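Local structure of 6-phosphogluconolactonase (Leishmania braziliensis, 3CSS) at residues L41-G46 / S89-A94; L161-D166 / V217-K222. The protein probably hydrolyses 6-phosphogluconolactone to 6-phosphogluconate, the second step in the oxidative stage of the pentose phosphate pathway. One frame throughout, in Å; residues are numbered along the deposited sequence. Where two conformers were deposited one is given.

Contact 1. Residues L41-G46 / S89-A94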
loop_
_atom_site.group_PDB
_atom_site.type_symbol
_atom_site.label_atom_id
_atom_site.label_comp_id
_atom_site.label_asym_id
_atom_site.label_seq_id
_atom_site.Cartn_x
_atom_site.Cartn_y
_atom_site.Cartn_z
ATOM N N LEU A 41 -7.530 -4.665 -5.066
ATOM C CA LEU A 41 -7.197 -3.422 -4.345
ATOM C C LEU A 41 -6.255 -3.757 -3.193
ATOM O O LEU A 41 -6.606 -4.573 -2.346
ATOM C CB LEU A 41 -8.483 -2.764 -3.806
ATOM C CG LEU A 41 -8.376 -1.468 -2.972
ATOM C CD1 LEU A 41 -7.698 -0.373 -3.763
ATOM C CD2 LEU A 41 -9.767 -1.018 -2.446
ATOM N N ALA A 42 -5.085 -3.118 -3.158
ATOM C CA ALA A 42 -4.173 -3.241 -2.029
ATOM C C ALA A 42 -4.370 -2.044 -1.112
ATOM O O ALA A 42 -4.141 -0.874 -1.504
ATOM C CB ALA A 42 -2.716 -3.306 -2.495
ATOM N N LEU A 43 -4.785 -2.344 0.106
ATOM C CA LEU A 43 -5.077 -1.351 1.117
ATOM C C LEU A 43 -3.827 -0.835 1.755
ATOM O O LEU A 43 -2.864 -1.596 1.971
ATOM C CB LEU A 43 -5.948 -1.982 2.204
ATOM C CG LEU A 43 -7.301 -2.496 1.758
ATOM C CD1 LEU A 43 -7.968 -3.176 2.927
ATOM C CD2 LEU A 43 -8.152 -1.374 1.160
ATOM N N SER A 44 -3.801 0.476 2.016
ATOM C CA SER A 44 -2.759 1.089 2.835
ATOM C C SER A 44 -3.195 1.189 4.285
ATOM O O SER A 44 -4.354 0.999 4.633
ATOM C CB SER A 44 -2.398 2.470 2.322
ATOM O OG SER A 44 -3.574 3.243 2.270
ATOM N N GLY A 45 -2.236 1.492 5.139
ATOM C CA GLY A 45 -2.483 1.535 6.546
ATOM C C GLY A 45 -2.151 2.872 7.149
ATOM O O GLY A 45 -2.242 3.919 6.501
ATOM N N GLY A 46 -1.719 2.829 8.406
ATOM C CA GLY A 46 -1.589 4.062 9.160
ATOM C C GLY A 46 -3.004 4.560 9.367
ATOM O O GLY A 46 -3.918 3.734 9.481
ATOM N N SER A 89 -6.847 -4.478 11.691
ATOM C CA SER A 89 -7.811 -3.967 12.657
ATOM C C SER A 89 -8.455 -2.685 12.140
ATOM O O SER A 89 -9.682 -2.551 12.104
ATOM C CB SER A 89 -7.133 -3.679 13.990
ATOM O OG SER A 89 -8.061 -3.108 14.898
ATOM N N MET A 90 -7.612 -1.735 11.753
ATOM C CA MET A 90 -8.098 -0.465 11.252
ATOM C C MET A 90 -9.040 -0.663 10.060
ATOM O O MET A 90 -10.125 -0.095 10.026
ATOM C CB MET A 90 -6.925 0.441 10.877
ATOM C CG MET A 90 -7.349 1.807 10.372
ATOM S SD MET A 90 -7.664 1.847 8.598
ATOM C CE MET A 90 -6.025 1.538 7.942
ATOM N N ALA A 91 -8.623 -1.470 9.084
ATOM C CA ALA A 91 -9.423 -1.714 7.873
ATOM C C ALA A 91 -10.739 -2.437 8.166
ATOM O O ALA A 91 -11.761 -2.175 7.534
ATOM C CB ALA A 91 -8.607 -2.542 6.882
ATOM N N THR A 92 -10.690 -3.356 9.128
ATOM C CA THR A 92 -11.859 -4.131 9.543
ATOM C C THR A 92 -12.896 -3.236 10.209
ATOM O O THR A 92 -14.075 -3.286 9.851
ATOM C CB THR A 92 -11.441 -5.321 10.451
ATOM O OG1 THR A 92 -10.676 -6.252 9.684
ATOM C CG2 THR A 92 -12.664 -6.036 11.009
ATOM N N LYS A 93 -12.468 -2.421 11.172
ATOM C CA LYS A 93 -13.376 -1.508 11.867
ATOM C C LYS A 93 -14.014 -0.530 10.897
ATOM O O LYS A 93 -15.218 -0.238 10.987
ATOM C CB LYS A 93 -12.658 -0.744 12.979
ATOM C CG LYS A 93 -12.258 -1.604 14.158
ATOM C CD LYS A 93 -11.693 -0.751 15.278
ATOM C CE LYS A 93 -11.045 -1.611 16.367
ATOM N NZ LYS A 93 -11.077 -0.925 17.692
ATOM N N ALA A 94 -13.207 -0.036 9.960
ATOM C CA ALA A 94 -13.680 0.950 9.007
ATOM C C ALA A 94 -14.561 0.333 7.927
ATOM O O ALA A 94 -15.495 0.990 7.465
ATOM C CB ALA A 94 -12.506 1.726 8.375
#
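M90 reaches from its helix to the loop S44-G46, while A91 beside it meets L43 at the end of the strand. The contact is small, with 148 Å² buried over both sides, and no hydrogen bond links the two segments directly. The CB of M90 leaves the helix toward the loop. M90 CG is anti to the backbone N (chi1 -179°) and lies 4.0 Å from the carbonyl oxygen of G46. The chain then bends at chi2 and again at chi3 (-66°). SD serves as the elbow and carries the methyl back against the loop. CE does the real touching. M90 CE lies 3.4 Å from G46 O and 3.7 Å from S44 O, so one methyl meets two carbonyl oxygens. The CA of G45 is also close, 3.8 Å from M90 CE. The tip of M90 thus packs on the backbone of S44, G45 and G46.

One residue further along the helix the contact is apolar. The CD1 methyl of L43 meets CB of A91 at 4.1 Å. The CB of S44 points away from the helix, but its carbonyl oxygen accepts a hydrogen bond from Y53 OH. N87 OD1 bonds to G46 N, a polar tie at the start of the same helix.

Residues S44-G46 begin the glycine-rich loop after strand 39-43, which in relatives of this enzyme family lies at the active site. Helix 87-96 borders that loop. Strand 39-43 runs between strands 158-162 and 69-77 in the main sheet. Helix 50-59 completes the setting: its Y53 touches L43, M90 and A94.

Contact 2. Residues L161-D166 / V217-K222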
loop_
_atom_site.group_PDB
_atom_site.type_symbol
_atom_site.label_atom_id
_atom_site.label_comp_id
_atom_site.label_asym_id
_atom_site.label_seq_id
_atom_site.Cartn_x
_atom_site.Cartn_y
_atom_site.Cartn_z
ATOM N N LEU A 161 -1.389 3.895 -1.296
ATOM C CA LEU A 161 -0.149 4.122 -0.571
ATOM C C LEU A 161 -0.226 5.406 0.234
ATOM O O LEU A 161 -1.058 6.266 -0.023
ATOM C CB LEU A 161 1.046 4.219 -1.545
ATOM C CG LEU A 161 1.449 2.990 -2.351
ATOM C CD1 LEU A 161 2.553 3.438 -3.305
ATOM C CD2 LEU A 161 1.913 1.855 -1.443
ATOM N N GLY A 162 0.638 5.501 1.236
ATOM C CA GLY A 162 0.933 6.747 1.887
ATOM C C GLY A 162 2.403 7.069 1.837
ATOM O O GLY A 162 3.206 6.264 1.365
ATOM N N PHE A 163 2.758 8.228 2.368
ATOM C CA PHE A 163 4.158 8.605 2.551
ATOM C C PHE A 163 4.398 8.851 4.025
ATOM O O PHE A 163 3.594 9.522 4.680
ATOM C CB PHE A 163 4.497 9.912 1.827
ATOM C CG PHE A 163 4.623 9.818 0.321
ATOM C CD1 PHE A 163 5.081 8.670 -0.326
ATOM C CD2 PHE A 163 4.345 10.926 -0.438
ATOM C CE1 PHE A 163 5.220 8.676 -1.721
ATOM C CE2 PHE A 163 4.487 10.940 -1.798
ATOM C CZ PHE A 163 4.937 9.822 -2.438
ATOM N N GLY A 164 5.515 8.354 4.524
ATOM C CA GLY A 164 6.030 8.798 5.807
ATOM C C GLY A 164 6.909 10.014 5.665
ATOM O O GLY A 164 7.473 10.283 4.594
ATOM N N SER A 165 7.080 10.724 6.779
ATOM C CA SER A 165 8.022 11.851 6.816
ATOM C C SER A 165 9.488 11.427 6.581
ATOM O O SER A 165 10.326 12.269 6.290
ATOM C CB SER A 165 7.914 12.608 8.124
ATOM O OG SER A 165 8.346 11.788 9.197
ATOM N N ASP A 166 9.764 10.135 6.718
ATOM C CA ASP A 166 11.064 9.549 6.407
ATOM C C ASP A 166 11.244 9.203 4.922
ATOM O O ASP A 166 12.300 8.684 4.529
ATOM C CB ASP A 166 11.289 8.316 7.273
ATOM C CG ASP A 166 10.399 7.149 6.886
ATOM O OD1 ASP A 166 9.340 7.386 6.277
ATOM O OD2 ASP A 166 10.768 5.978 7.170
ATOM N N VAL A 217 -1.409 7.530 -4.103
ATOM C CA VAL A 217 -0.784 7.928 -2.848
ATOM C C VAL A 217 -1.643 9.004 -2.211
ATOM O O VAL A 217 -2.029 9.979 -2.877
ATOM C CB VAL A 217 0.634 8.533 -3.092
ATOM C CG1 VAL A 217 1.310 8.881 -1.745
ATOM C CG2 VAL A 217 1.533 7.610 -3.982
ATOM N N LEU A 218 -1.936 8.839 -0.924
ATOM C CA LEU A 218 -2.585 9.870 -0.105
ATOM C C LEU A 218 -1.589 10.333 0.936
ATOM O O LEU A 218 -1.135 9.510 1.752
ATOM C CB LEU A 218 -3.804 9.289 0.621
ATOM C CG LEU A 218 -5.061 8.904 -0.188
ATOM C CD1 LEU A 218 -4.873 7.636 -0.897
ATOM C CD2 LEU A 218 -6.251 8.768 0.767
ATOM N N ALA A 219 -1.258 11.630 0.947
ATOM C CA ALA A 219 -0.262 12.177 1.897
ATOM C C ALA A 219 -0.610 13.596 2.304
ATOM O O ALA A 219 -0.940 14.441 1.476
ATOM C CB ALA A 219 1.174 12.136 1.284
ATOM N N ALA A 220 -0.529 13.847 3.602
ATOM C CA ALA A 220 -0.843 15.145 4.171
ATOM C C ALA A 220 0.222 15.524 5.202
ATOM O O ALA A 220 0.684 14.672 5.968
ATOM C CB ALA A 220 -2.219 15.104 4.805
ATOM N N GLY A 221 0.590 16.802 5.201
ATOM C CA GLY A 221 1.526 17.385 6.164
ATOM C C GLY A 221 2.757 18.012 5.535
ATOM O O GLY A 221 3.354 17.481 4.598
ATOM N N LYS A 222 3.164 19.153 6.070
ATOM C CA LYS A 222 4.385 19.824 5.603
ATOM C C LYS A 222 5.588 18.900 5.726
ATOM O O LYS A 222 6.539 19.003 4.942
ATOM C CB LYS A 222 4.658 21.099 6.415
ATOM C CG LYS A 222 5.301 22.237 5.617
ATOM C CD LYS A 222 6.618 21.892 4.905
ATOM C CE LYS A 222 6.646 22.571 3.556
ATOM N NZ LYS A 222 5.265 22.567 2.980
HETATM O O HOH W 1 0.487 9.315 3.956
#
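L161 and V217 pair in the adjacent parallel strands 158-162 and 214-219, with their side chains on the same face of the sheet. This is the central sheet of an alpha/beta fold in the Rossmann-like clan. The carbonyl oxygen of L161 accepts a nearly straight bond from L218 N (2.9 Å, 168° at the hydrogen). The same oxygen, L161 O, also takes a CA-H...O contact from V217 CA at 3.3 Å. On the shared face, L161 CB and V217 CG2 are loosely packed. G162 CA makes a CA-H...O contact with L218 O at 3.5 Å. Beyond it both chains leave the sheet, and a water bridges the two backbones. F163 N donates to this water (3.0 Å), which in turn donates to L218 O (2.7 Å).

F163 CG is anti to the carbonyl carbon (chi1 -74°), which lays the ring against V217. CG1 of V217 sits over the F163 ring centre, 3.7 Å from the centroid and 6° off the normal, a CH-pi contact. A219 CB approaches F163 CD2 obliquely at 3.8 Å. V227, V228 and V231 of helix 225-232 also touch F163.

The chemistry changes along the segment. Direct backbone bonding holds the strands, then water takes over the polar link where they diverge. The N-H of F163 and carbonyl of L218 are thereby satisfied, while the F163 ring still touches V217 and A219 where the backbones have parted.

Both contacts reach the same central sheet, where strands 39-43 and 158-162 are neighbours. They meet directly: S44 CB packs against L161 N, although the contact centres are about 16 Å apart. Contact 1 joins a strand end to a helix and is partly buried. Contact 2 joins two strands and is the more buried, covering 276 Å² against 148 Å². Their chemistry follows from this. Contact 1 is van der Waals packing of M90 and A91 on a strand end and the loop after it, with no direct hydrogen bond. The strand pair adds backbone and water-bridged bonds to its apolar packing. In both, the first segment passes from strand into loop.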